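Long-range contacts in Alr1585 protein (Nostoc sp., PDB 5C2I), which probably uses a bound haem to oxidise dyes and related substrates with hydrogen peroxide, as a dye-decolorizing (DyP-type) peroxidase: residues Ile195-His203 / Glu260-Glu268; Pro419-Trp430 / Glu440-Ile448. The protein carries 1 engineered substitution. One frame throughout, in Å; residues are numbered along the deposited sequence.

Overall arrangement
Both contacts lie beside the haem and each supplies part of its pocket. Contact 1 is the more buried and closes first along the chain. It sets the loop after strand 195-196 against the end of strand 250-261 and the start of helix 263-277, with stacked rings and a gripped carboxylate. Contact 2 is only partly buried. It runs from the haem to a two-stranded hairpin at the surface, where backbone bonds and polar side chains take over from apolar packing. Their centres are 15 Å apart, and they touch where W447 packs on A265 and F266, and L420 on F266.

Contact 1 (Ile195-His203 / Glu260-Glu268); sequences IIEHFGFVH and EQNVKAFRE. Engineered in segment 195-203: H203 (natural residue Asp). With HEM (protoporphyrin IX containing Fe), chain E.
This is a buried aromatic and polar contact in which the loop after strand 195-196 packs on the turn from strand 250-261 into helix 263-277. F199 is sandwiched. One face of its ring stacks on F266, with centroids 3.9 Å apart and planes at 9°. The amide NE2 of Q261 lies over the opposite face, 3.4 Å from F199 CD2, its plane 86° to the ring. The same NE2 gives a hydrogen bond of 2.8 Å to E197 OE1, in the amide plane. With chi1 at 52° and a bend at chi2, the E197 carboxylate folds back over its own loop. F199 N donates to OE1 and F201 N to OE2, so three donors fix it. R267 NH2 donates to F199 O at 3.1 Å from above the carbonyl plane, and NH1 pairs with E377. A water links Q261 OE1 to H198 N and ND1. E197 and Q261 also meet haem methyl CMB. At the end of the loop the engineered H203 lays CD2 3.2 Å from HEM C4A. Its NE2 bonds the water on the iron, which marks the distal side. G200 to G204 form the GXXDG motif of DyP-type peroxidases, with H203 replacing its Asp.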
# COMPACT_ATOMS: atom_id res chain seq x y z
N ILE A 195 0.28 16.21 -6.64
CA ILE A 195 -0.85 16.93 -6.05
C ILE A 195 -1.74 17.45 -7.18
O ILE A 195 -1.26 18.14 -8.09
CB ILE A 195 -0.40 18.11 -5.19
CG1 ILE A 195 0.42 17.60 -3.99
CG2 ILE A 195 -1.59 18.98 -4.75
CD1 ILE A 195 1.04 18.71 -3.16
N ILE A 196 -3.04 17.15 -7.11
CA ILE A 196 -3.94 17.52 -8.18
C ILE A 196 -5.15 18.26 -7.61
O ILE A 196 -5.37 18.33 -6.39
CB ILE A 196 -4.43 16.31 -9.02
CG1 ILE A 196 -5.09 15.23 -8.12
CG2 ILE A 196 -3.26 15.71 -9.78
CD1 ILE A 196 -5.92 14.22 -8.87
N GLU A 197 -5.93 18.83 -8.50
CA GLU A 197 -7.27 19.33 -8.15
C GLU A 197 -8.26 18.33 -8.77
O GLU A 197 -7.88 17.43 -9.53
CB GLU A 197 -7.44 20.76 -8.63
CG GLU A 197 -7.13 21.01 -10.09
CD GLU A 197 -8.16 20.36 -11.01
OE1 GLU A 197 -9.36 20.46 -10.74
OE2 GLU A 197 -7.77 19.72 -12.01
N HIS A 198 -9.54 18.43 -8.42
CA HIS A 198 -10.53 17.41 -8.75
C HIS A 198 -10.72 17.08 -10.23
O HIS A 198 -11.14 16.00 -10.53
CB HIS A 198 -11.89 17.81 -8.14
CG HIS A 198 -12.05 17.35 -6.73
ND1 HIS A 198 -12.00 18.21 -5.65
CD2 HIS A 198 -12.28 16.12 -6.22
CE1 HIS A 198 -12.15 17.51 -4.53
NE2 HIS A 198 -12.35 16.25 -4.86
N PHE A 199 -10.46 18.03 -11.13
CA PHE A 199 -10.55 17.73 -12.56
C PHE A 199 -9.37 16.90 -13.04
O PHE A 199 -9.38 16.44 -14.19
CB PHE A 199 -10.69 19.02 -13.41
CG PHE A 199 -11.93 19.82 -13.13
CD1 PHE A 199 -13.15 19.24 -12.84
CD2 PHE A 199 -11.88 21.21 -13.20
CE1 PHE A 199 -14.30 20.00 -12.64
CE2 PHE A 199 -13.01 22.00 -13.01
CZ PHE A 199 -14.24 21.39 -12.73
N GLY A 200 -8.40 16.63 -12.17
CA GLY A 200 -7.32 15.69 -12.46
C GLY A 200 -6.02 16.34 -12.88
O GLY A 200 -5.07 15.64 -13.20
N PHE A 201 -5.94 17.66 -12.85
CA PHE A 201 -4.73 18.36 -13.24
C PHE A 201 -3.82 18.65 -12.05
O PHE A 201 -4.26 19.09 -10.99
CB PHE A 201 -5.07 19.68 -13.94
CG PHE A 201 -5.81 19.50 -15.24
CD1 PHE A 201 -7.17 19.18 -15.24
CD2 PHE A 201 -5.16 19.61 -16.45
CE1 PHE A 201 -7.86 19.02 -16.43
CE2 PHE A 201 -5.84 19.41 -17.66
CZ PHE A 201 -7.19 19.10 -17.65
N VAL A 202 -2.54 18.43 -12.24
CA VAL A 202 -1.54 18.80 -11.24
C VAL A 202 -1.70 20.27 -10.91
O VAL A 202 -1.93 21.10 -11.80
CB VAL A 202 -0.12 18.50 -11.72
CG1 VAL A 202 0.90 18.93 -10.67
CG2 VAL A 202 0.00 17.01 -11.90
N HIS A 203 -1.58 20.60 -9.63
CA HIS A 203 -2.00 21.90 -9.13
C HIS A 203 -1.01 22.44 -8.15
O HIS A 203 -0.51 21.69 -7.29
CB HIS A 203 -3.38 21.76 -8.50
CG HIS A 203 -4.11 23.06 -8.36
ND1 HIS A 203 -4.76 23.41 -7.21
CD2 HIS A 203 -4.29 24.08 -9.21
CE1 HIS A 203 -5.34 24.59 -7.37
NE2 HIS A 203 -5.05 25.03 -8.57
N GLU A 260 -16.94 24.94 -5.86
CA GLU A 260 -17.46 23.62 -6.18
C GLU A 260 -17.18 23.24 -7.62
O GLU A 260 -17.37 24.07 -8.52
CB GLU A 260 -18.96 23.58 -5.95
CG GLU A 260 -19.58 22.21 -6.16
CD GLU A 260 -21.05 22.22 -5.84
OE1 GLU A 260 -21.78 22.81 -6.66
OE2 GLU A 260 -21.45 21.72 -4.78
N GLN A 261 -16.73 22.00 -7.83
CA GLN A 261 -16.33 21.54 -9.14
C GLN A 261 -17.18 20.39 -9.61
O GLN A 261 -17.20 19.35 -8.97
CB GLN A 261 -14.85 21.11 -9.12
CG GLN A 261 -13.87 22.21 -8.85
CD GLN A 261 -12.46 21.70 -8.68
OE1 GLN A 261 -11.95 21.56 -7.56
NE2 GLN A 261 -11.81 21.39 -9.80
N ASN A 262 -17.87 20.58 -10.73
CA ASN A 262 -18.71 19.53 -11.30
C ASN A 262 -17.83 18.67 -12.22
O ASN A 262 -17.70 18.93 -13.42
CB ASN A 262 -19.92 20.10 -12.00
CG ASN A 262 -20.86 19.02 -12.49
OD1 ASN A 262 -20.49 17.86 -12.62
ND2 ASN A 262 -22.08 19.40 -12.80
N VAL A 263 -17.21 17.66 -11.63
CA VAL A 263 -16.22 16.84 -12.32
C VAL A 263 -16.87 16.04 -13.43
O VAL A 263 -16.34 15.95 -14.54
CB VAL A 263 -15.53 15.89 -11.32
CG1 VAL A 263 -14.53 14.98 -12.04
CG2 VAL A 263 -14.81 16.68 -10.24
N LYS A 264 -18.03 15.47 -13.16
CA LYS A 264 -18.73 14.65 -14.15
C LYS A 264 -19.02 15.46 -15.42
O LYS A 264 -18.73 15.02 -16.55
CB LYS A 264 -20.03 14.09 -13.57
CG LYS A 264 -20.78 13.15 -14.50
CD LYS A 264 -22.09 12.71 -13.84
CE LYS A 264 -23.06 12.14 -14.84
NZ LYS A 264 -22.54 10.84 -15.31
N ALA A 265 -19.58 16.65 -15.24
CA ALA A 265 -19.96 17.49 -16.37
C ALA A 265 -18.74 18.07 -17.09
O ALA A 265 -18.72 18.15 -18.32
CB ALA A 265 -20.89 18.61 -15.91
N PHE A 266 -17.72 18.43 -16.32
CA PHE A 266 -16.45 18.91 -16.89
C PHE A 266 -15.86 17.86 -17.83
O PHE A 266 -15.51 18.18 -18.98
CB PHE A 266 -15.48 19.32 -15.80
CG PHE A 266 -14.13 19.80 -16.31
CD1 PHE A 266 -13.15 18.91 -16.67
CD2 PHE A 266 -13.87 21.16 -16.45
CE1 PHE A 266 -11.92 19.36 -17.14
CE2 PHE A 266 -12.68 21.61 -16.95
CZ PHE A 266 -11.68 20.72 -17.28
N ARG A 267 -15.75 16.63 -17.36
CA ARG A 267 -15.18 15.55 -18.16
C ARG A 267 -16.00 15.34 -19.46
O ARG A 267 -15.41 15.10 -20.54
CB ARG A 267 -15.11 14.23 -17.39
CG ARG A 267 -14.16 14.25 -16.21
CD ARG A 267 -12.74 13.82 -16.56
NE ARG A 267 -11.83 14.14 -15.44
CZ ARG A 267 -11.73 13.45 -14.30
NH1 ARG A 267 -12.49 12.37 -14.06
NH2 ARG A 267 -10.86 13.86 -13.34
N GLU A 268 -17.33 15.37 -19.36
CA GLU A 268 -18.20 15.22 -20.54
C GLU A 268 -17.96 16.35 -21.55
O GLU A 268 -17.88 16.10 -22.77
CB GLU A 268 -19.70 15.21 -20.17
CG GLU A 268 -20.12 13.97 -19.40
CD GLU A 268 -21.55 14.04 -18.83
OE1 GLU A 268 -22.23 15.10 -18.98
OE2 GLU A 268 -21.98 13.03 -18.21
CHA HEM E . -2.84 27.69 -12.20
CHB HEM E . -6.72 24.89 -11.61
CHC HEM E . -9.11 28.63 -9.68
CHD HEM E . -5.30 31.45 -10.53
C1A HEM E . -3.70 26.60 -12.22
C2A HEM E . -3.38 25.32 -12.76
C3A HEM E . -4.47 24.54 -12.60
C4A HEM E . -5.44 25.32 -11.94
CMA HEM E . -4.63 23.09 -12.97
CAA HEM E . -2.06 24.88 -13.42
CBA HEM E . -0.96 24.34 -12.50
CGA HEM E . -0.57 25.40 -11.52
O1A HEM E . 0.27 26.30 -11.81
O2A HEM E . -1.09 25.39 -10.40
C1B HEM E . -7.68 25.68 -10.98
C2B HEM E . -8.98 25.20 -10.57
C3B HEM E . -9.62 26.21 -10.01
C4B HEM E . -8.72 27.36 -10.13
CMB HEM E . -9.46 23.80 -10.74
CAB HEM E . -10.95 26.29 -9.35
CBB HEM E . -11.58 25.23 -8.80
C1C HEM E . -8.29 29.77 -9.79
C2C HEM E . -8.67 31.07 -9.51
C3C HEM E . -7.59 31.87 -9.77
C4C HEM E . -6.55 31.03 -10.19
CMC HEM E . -9.98 31.55 -8.95
CAC HEM E . -7.46 33.32 -9.69
CBC HEM E . -8.39 34.23 -9.86
C1D HEM E . -4.30 30.58 -10.94
C2D HEM E . -2.95 31.05 -11.21
C3D HEM E . -2.28 30.03 -11.72
C4D HEM E . -3.24 28.91 -11.70
CMD HEM E . -2.39 32.45 -11.00
CAD HEM E . -0.83 30.03 -12.11
CBD HEM E . -0.58 30.51 -13.55
CGD HEM E . 0.88 30.52 -13.83
O1D HEM E . 1.25 29.88 -14.81
O2D HEM E . 1.73 31.15 -13.11
NA HEM E . -4.99 26.62 -11.79
NB HEM E . -7.63 26.96 -10.77
NC HEM E . -7.03 29.75 -10.30
ND HEM E . -4.46 29.31 -11.32
FE HEM E . -6.01 28.18 -11.08
O HOH W 1 -9.95 20.30 -6.24
O HOH W 2 -5.48 27.73 -8.85

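Contact 2 (Pro419-Trp430 / Glu440-Ile448); sequences PLIGQPSGTQKW and EEYNFQLWI. With HEM (protoporphyrin IX containing Fe), chain E.
W430 meets E440 and Y442 along the edge of its indole. CB lies 3.8 Å from E440 O, CG stays by that oxygen, and CD1 comes closer to it and packs on Y442 CB. NE1 gives a nearly straight hydrogen bond of 3.1 Å (169°) to Y442 O, near the ring plane, and CE2 stays by the same oxygen. At the far end CZ2 rests on F444 CB at 3.9 Å. Y442 O takes a second bond from Q428 N, from the opposite face of its plane. Q428 bends at chi2 (83°), which turns OE1 back to accept from F444 N at 3.1 Å, in the carbonyl plane. Its NE2 reaches P417 O and a water shared with G426 N and F444 O. W430 and E440 form a hydrogen-bonded antiparallel pair. N443 ND2 gives a bent hydrogen bond of 2.7 Å to T427 OG1. S425 OG ties the loops together through Q445 OE1, which L446 N also grips from its own loop. Toward the haem the contact turns apolar: P419 CB packs on F444 CB, and L420 CG and I421 CG2 each lie 4.0 Å from I448 CD1. L446 CD1 lies against L420 O. I448 CD1 also touches HEM CAB at 3.5 Å. This is an antiparallel beta hairpin continuing into loops, from which L420 and I421 cover the proximal haem side, with I448 opening strand 448-458.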
# COMPACT_ATOMS: atom_id res chain seq x y z
N PRO A 419 -12.09 29.41 -19.70
CA PRO A 419 -13.14 28.37 -19.73
C PRO A 419 -13.21 27.57 -18.45
O PRO A 419 -14.22 26.92 -18.17
CB PRO A 419 -12.71 27.47 -20.89
CG PRO A 419 -11.21 27.61 -20.88
CD PRO A 419 -10.98 29.07 -20.60
N LEU A 420 -12.17 27.69 -17.61
CA LEU A 420 -12.18 27.04 -16.32
C LEU A 420 -12.89 27.86 -15.25
O LEU A 420 -13.76 27.34 -14.57
CB LEU A 420 -10.71 26.77 -15.91
CG LEU A 420 -10.49 25.81 -14.76
CD1 LEU A 420 -10.97 24.41 -15.12
CD2 LEU A 420 -9.01 25.77 -14.34
N ILE A 421 -12.55 29.16 -15.10
CA ILE A 421 -13.04 29.97 -13.99
C ILE A 421 -13.72 31.28 -14.39
O ILE A 421 -14.23 32.02 -13.53
CB ILE A 421 -11.90 30.35 -12.99
CG1 ILE A 421 -10.89 31.28 -13.65
CG2 ILE A 421 -11.24 29.15 -12.42
CD1 ILE A 421 -10.00 32.06 -12.69
N GLY A 422 -13.78 31.59 -15.68
CA GLY A 422 -14.36 32.82 -16.11
C GLY A 422 -15.87 32.89 -15.91
O GLY A 422 -16.58 31.96 -16.28
N GLN A 423 -16.35 33.99 -15.36
CA GLN A 423 -17.81 34.24 -15.19
C GLN A 423 -18.19 35.56 -15.82
O GLN A 423 -17.60 36.58 -15.46
CB GLN A 423 -18.20 34.36 -13.69
CG GLN A 423 -17.30 33.78 -12.72
CD GLN A 423 -17.85 33.78 -11.30
OE1 GLN A 423 -18.54 32.86 -10.93
NE2 GLN A 423 -17.43 34.74 -10.49
N PRO A 424 -19.24 35.58 -16.68
CA PRO A 424 -20.03 34.43 -17.12
C PRO A 424 -19.30 33.60 -18.15
O PRO A 424 -18.30 34.09 -18.74
CB PRO A 424 -21.27 35.07 -17.74
CG PRO A 424 -20.77 36.40 -18.27
CD PRO A 424 -19.79 36.84 -17.21
N SER A 425 -19.77 32.37 -18.37
CA SER A 425 -19.23 31.53 -19.42
C SER A 425 -19.52 32.15 -20.78
O SER A 425 -20.44 33.00 -20.94
CB SER A 425 -19.82 30.12 -19.38
OG SER A 425 -21.22 30.14 -19.59
N GLY A 426 -18.74 31.73 -21.76
CA GLY A 426 -18.87 32.27 -23.12
C GLY A 426 -18.14 31.45 -24.17
O GLY A 426 -18.08 30.20 -24.09
N THR A 427 -17.63 32.14 -25.19
CA THR A 427 -17.18 31.50 -26.39
C THR A 427 -15.65 31.59 -26.46
O THR A 427 -15.11 32.65 -26.36
CB THR A 427 -17.75 32.19 -27.63
OG1 THR A 427 -19.17 32.24 -27.51
CG2 THR A 427 -17.36 31.44 -28.91
N GLN A 428 -15.00 30.45 -26.66
CA GLN A 428 -13.56 30.41 -26.97
C GLN A 428 -13.32 29.93 -28.39
O GLN A 428 -14.16 29.25 -29.00
CB GLN A 428 -12.82 29.51 -25.97
CG GLN A 428 -12.94 29.96 -24.53
CD GLN A 428 -14.22 29.50 -23.87
OE1 GLN A 428 -14.82 28.48 -24.26
NE2 GLN A 428 -14.64 30.22 -22.84
N LYS A 429 -12.17 30.31 -28.93
CA LYS A 429 -11.70 29.84 -30.23
C LYS A 429 -10.56 28.87 -30.01
O LYS A 429 -9.58 29.22 -29.38
CB LYS A 429 -11.22 31.01 -31.07
CG LYS A 429 -12.36 31.97 -31.44
CD LYS A 429 -11.91 33.05 -32.40
CE LYS A 429 -11.09 34.10 -31.70
NZ LYS A 429 -11.10 35.34 -32.51
N TRP A 430 -10.71 27.66 -30.52
CA TRP A 430 -9.79 26.55 -30.25
C TRP A 430 -9.05 26.18 -31.52
O TRP A 430 -9.68 26.04 -32.59
CB TRP A 430 -10.60 25.36 -29.73
CG TRP A 430 -11.50 25.74 -28.59
CD1 TRP A 430 -12.70 26.37 -28.66
CD2 TRP A 430 -11.26 25.53 -27.19
NE1 TRP A 430 -13.24 26.54 -27.42
CE2 TRP A 430 -12.37 26.06 -26.49
CE3 TRP A 430 -10.22 24.94 -26.46
CZ2 TRP A 430 -12.46 26.02 -25.09
CZ3 TRP A 430 -10.31 24.90 -25.09
CH2 TRP A 430 -11.42 25.43 -24.41
N GLU A 440 -11.75 26.94 -34.35
CA GLU A 440 -13.16 26.64 -34.37
C GLU A 440 -13.76 27.11 -33.03
O GLU A 440 -13.15 26.96 -31.98
CB GLU A 440 -13.33 25.16 -34.53
CG GLU A 440 -14.74 24.67 -34.33
CD GLU A 440 -14.93 23.26 -34.87
OE1 GLU A 440 -14.23 22.90 -35.85
OE2 GLU A 440 -15.77 22.53 -34.31
N GLU A 441 -14.95 27.72 -33.08
CA GLU A 441 -15.59 28.22 -31.84
C GLU A 441 -16.25 27.08 -31.06
O GLU A 441 -16.84 26.18 -31.65
CB GLU A 441 -16.66 29.27 -32.17
CG GLU A 441 -16.09 30.62 -32.55
CD GLU A 441 -17.16 31.64 -32.82
OE1 GLU A 441 -18.31 31.26 -33.08
OE2 GLU A 441 -16.85 32.85 -32.75
N TYR A 442 -16.14 27.11 -29.74
CA TYR A 442 -16.86 26.17 -28.87
C TYR A 442 -17.08 26.88 -27.54
O TYR A 442 -16.14 27.50 -26.99
CB TYR A 442 -16.05 24.88 -28.67
CG TYR A 442 -16.68 23.80 -27.87
CD1 TYR A 442 -16.64 23.81 -26.47
CD2 TYR A 442 -17.27 22.71 -28.50
CE1 TYR A 442 -17.21 22.79 -25.72
CE2 TYR A 442 -17.84 21.69 -27.75
CZ TYR A 442 -17.80 21.73 -26.36
OH TYR A 442 -18.35 20.69 -25.66
N ASN A 443 -18.30 26.82 -27.05
CA ASN A 443 -18.64 27.46 -25.76
C ASN A 443 -18.39 26.45 -24.65
O ASN A 443 -19.25 25.61 -24.39
CB ASN A 443 -20.08 27.91 -25.70
CG ASN A 443 -20.32 29.30 -26.22
OD1 ASN A 443 -21.01 30.06 -25.53
ND2 ASN A 443 -19.79 29.64 -27.38
N PHE A 444 -17.21 26.49 -24.03
CA PHE A 444 -16.93 25.58 -22.96
C PHE A 444 -17.67 26.11 -21.73
O PHE A 444 -17.59 27.30 -21.39
CB PHE A 444 -15.43 25.42 -22.68
CG PHE A 444 -15.13 24.23 -21.81
CD1 PHE A 444 -14.99 22.97 -22.38
CD2 PHE A 444 -14.98 24.38 -20.42
CE1 PHE A 444 -14.74 21.86 -21.59
CE2 PHE A 444 -14.73 23.27 -19.64
CZ PHE A 444 -14.60 22.01 -20.22
N GLN A 445 -18.43 25.24 -21.08
CA GLN A 445 -19.25 25.68 -19.99
C GLN A 445 -18.46 25.82 -18.70
O GLN A 445 -17.44 25.17 -18.50
CB GLN A 445 -20.39 24.72 -19.83
CG GLN A 445 -21.42 25.10 -18.80
CD GLN A 445 -22.08 26.43 -19.11
OE1 GLN A 445 -21.56 27.48 -18.74
NE2 GLN A 445 -23.18 26.39 -19.85
N LEU A 446 -18.96 26.71 -17.84
CA LEU A 446 -18.35 26.93 -16.51
C LEU A 446 -18.84 25.86 -15.58
O LEU A 446 -20.04 25.73 -15.34
CB LEU A 446 -18.73 28.32 -15.98
CG LEU A 446 -18.28 28.69 -14.58
CD1 LEU A 446 -16.78 28.67 -14.48
CD2 LEU A 446 -18.84 30.06 -14.20
N TRP A 447 -17.91 25.04 -15.07
CA TRP A 447 -18.22 23.93 -14.22
C TRP A 447 -17.72 24.13 -12.77
O TRP A 447 -17.60 23.16 -12.01
CB TRP A 447 -17.65 22.67 -14.82
CG TRP A 447 -18.30 22.32 -16.10
CD1 TRP A 447 -17.66 22.26 -17.32
CD2 TRP A 447 -19.70 22.08 -16.36
NE1 TRP A 447 -18.57 21.95 -18.29
CE2 TRP A 447 -19.81 21.83 -17.74
CE3 TRP A 447 -20.86 22.03 -15.57
CZ2 TRP A 447 -21.05 21.56 -18.35
CZ3 TRP A 447 -22.08 21.77 -16.17
CH2 TRP A 447 -22.17 21.52 -17.54
N ILE A 448 -17.45 25.38 -12.42
CA ILE A 448 -17.05 25.80 -11.07
C ILE A 448 -18.09 26.79 -10.52
O ILE A 448 -18.50 27.71 -11.25
CB ILE A 448 -15.64 26.41 -11.12
CG1 ILE A 448 -14.66 25.30 -11.49
CG2 ILE A 448 -15.28 27.07 -9.81
CD1 ILE A 448 -13.25 25.75 -11.87
CHA HEM E . -2.84 27.69 -12.20
CHB HEM E . -6.72 24.89 -11.61
CHC HEM E . -9.11 28.63 -9.68
CHD HEM E . -5.30 31.45 -10.53
C1A HEM E . -3.70 26.60 -12.22
C2A HEM E . -3.38 25.32 -12.76
C3A HEM E . -4.47 24.54 -12.60
C4A HEM E . -5.44 25.32 -11.94
CMA HEM E . -4.63 23.09 -12.97
CAA HEM E . -2.06 24.88 -13.42
CBA HEM E . -0.96 24.34 -12.50
CGA HEM E . -0.57 25.40 -11.52
O1A HEM E . 0.27 26.30 -11.81
O2A HEM E . -1.09 25.39 -10.40
C1B HEM E . -7.68 25.68 -10.98
C2B HEM E . -8.98 25.20 -10.57
C3B HEM E . -9.62 26.21 -10.01
C4B HEM E . -8.72 27.36 -10.13
CMB HEM E . -9.46 23.80 -10.74
CAB HEM E . -10.95 26.29 -9.35
CBB HEM E . -11.58 25.23 -8.80
C1C HEM E . -8.29 29.77 -9.79
C2C HEM E . -8.67 31.07 -9.51
C3C HEM E . -7.59 31.87 -9.77
C4C HEM E . -6.55 31.03 -10.19
CMC HEM E . -9.98 31.55 -8.95
CAC HEM E . -7.46 33.32 -9.69
CBC HEM E . -8.39 34.23 -9.86
C1D HEM E . -4.30 30.58 -10.94
C2D HEM E . -2.95 31.05 -11.21
C3D HEM E . -2.28 30.03 -11.72
C4D HEM E . -3.24 28.91 -11.70
CMD HEM E . -2.39 32.45 -11.00
CAD HEM E . -0.83 30.03 -12.11
CBD HEM E . -0.58 30.51 -13.55
CGD HEM E . 0.88 30.52 -13.83
O1D HEM E . 1.25 29.88 -14.81
O2D HEM E . 1.73 31.15 -13.11
NA HEM E . -4.99 26.62 -11.79
NB HEM E . -7.63 26.96 -10.77
NC HEM E . -7.03 29.75 -10.30
ND HEM E . -4.46 29.31 -11.32
FE HEM E . -6.01 28.18 -11.08
O HOH W 3 -15.22 25.18 -15.99
O HOH W 4 -16.73 29.77 -20.88
O HOH W 5 -19.90 28.78 -22.54
O HOH W 2 -5.48 27.73 -8.85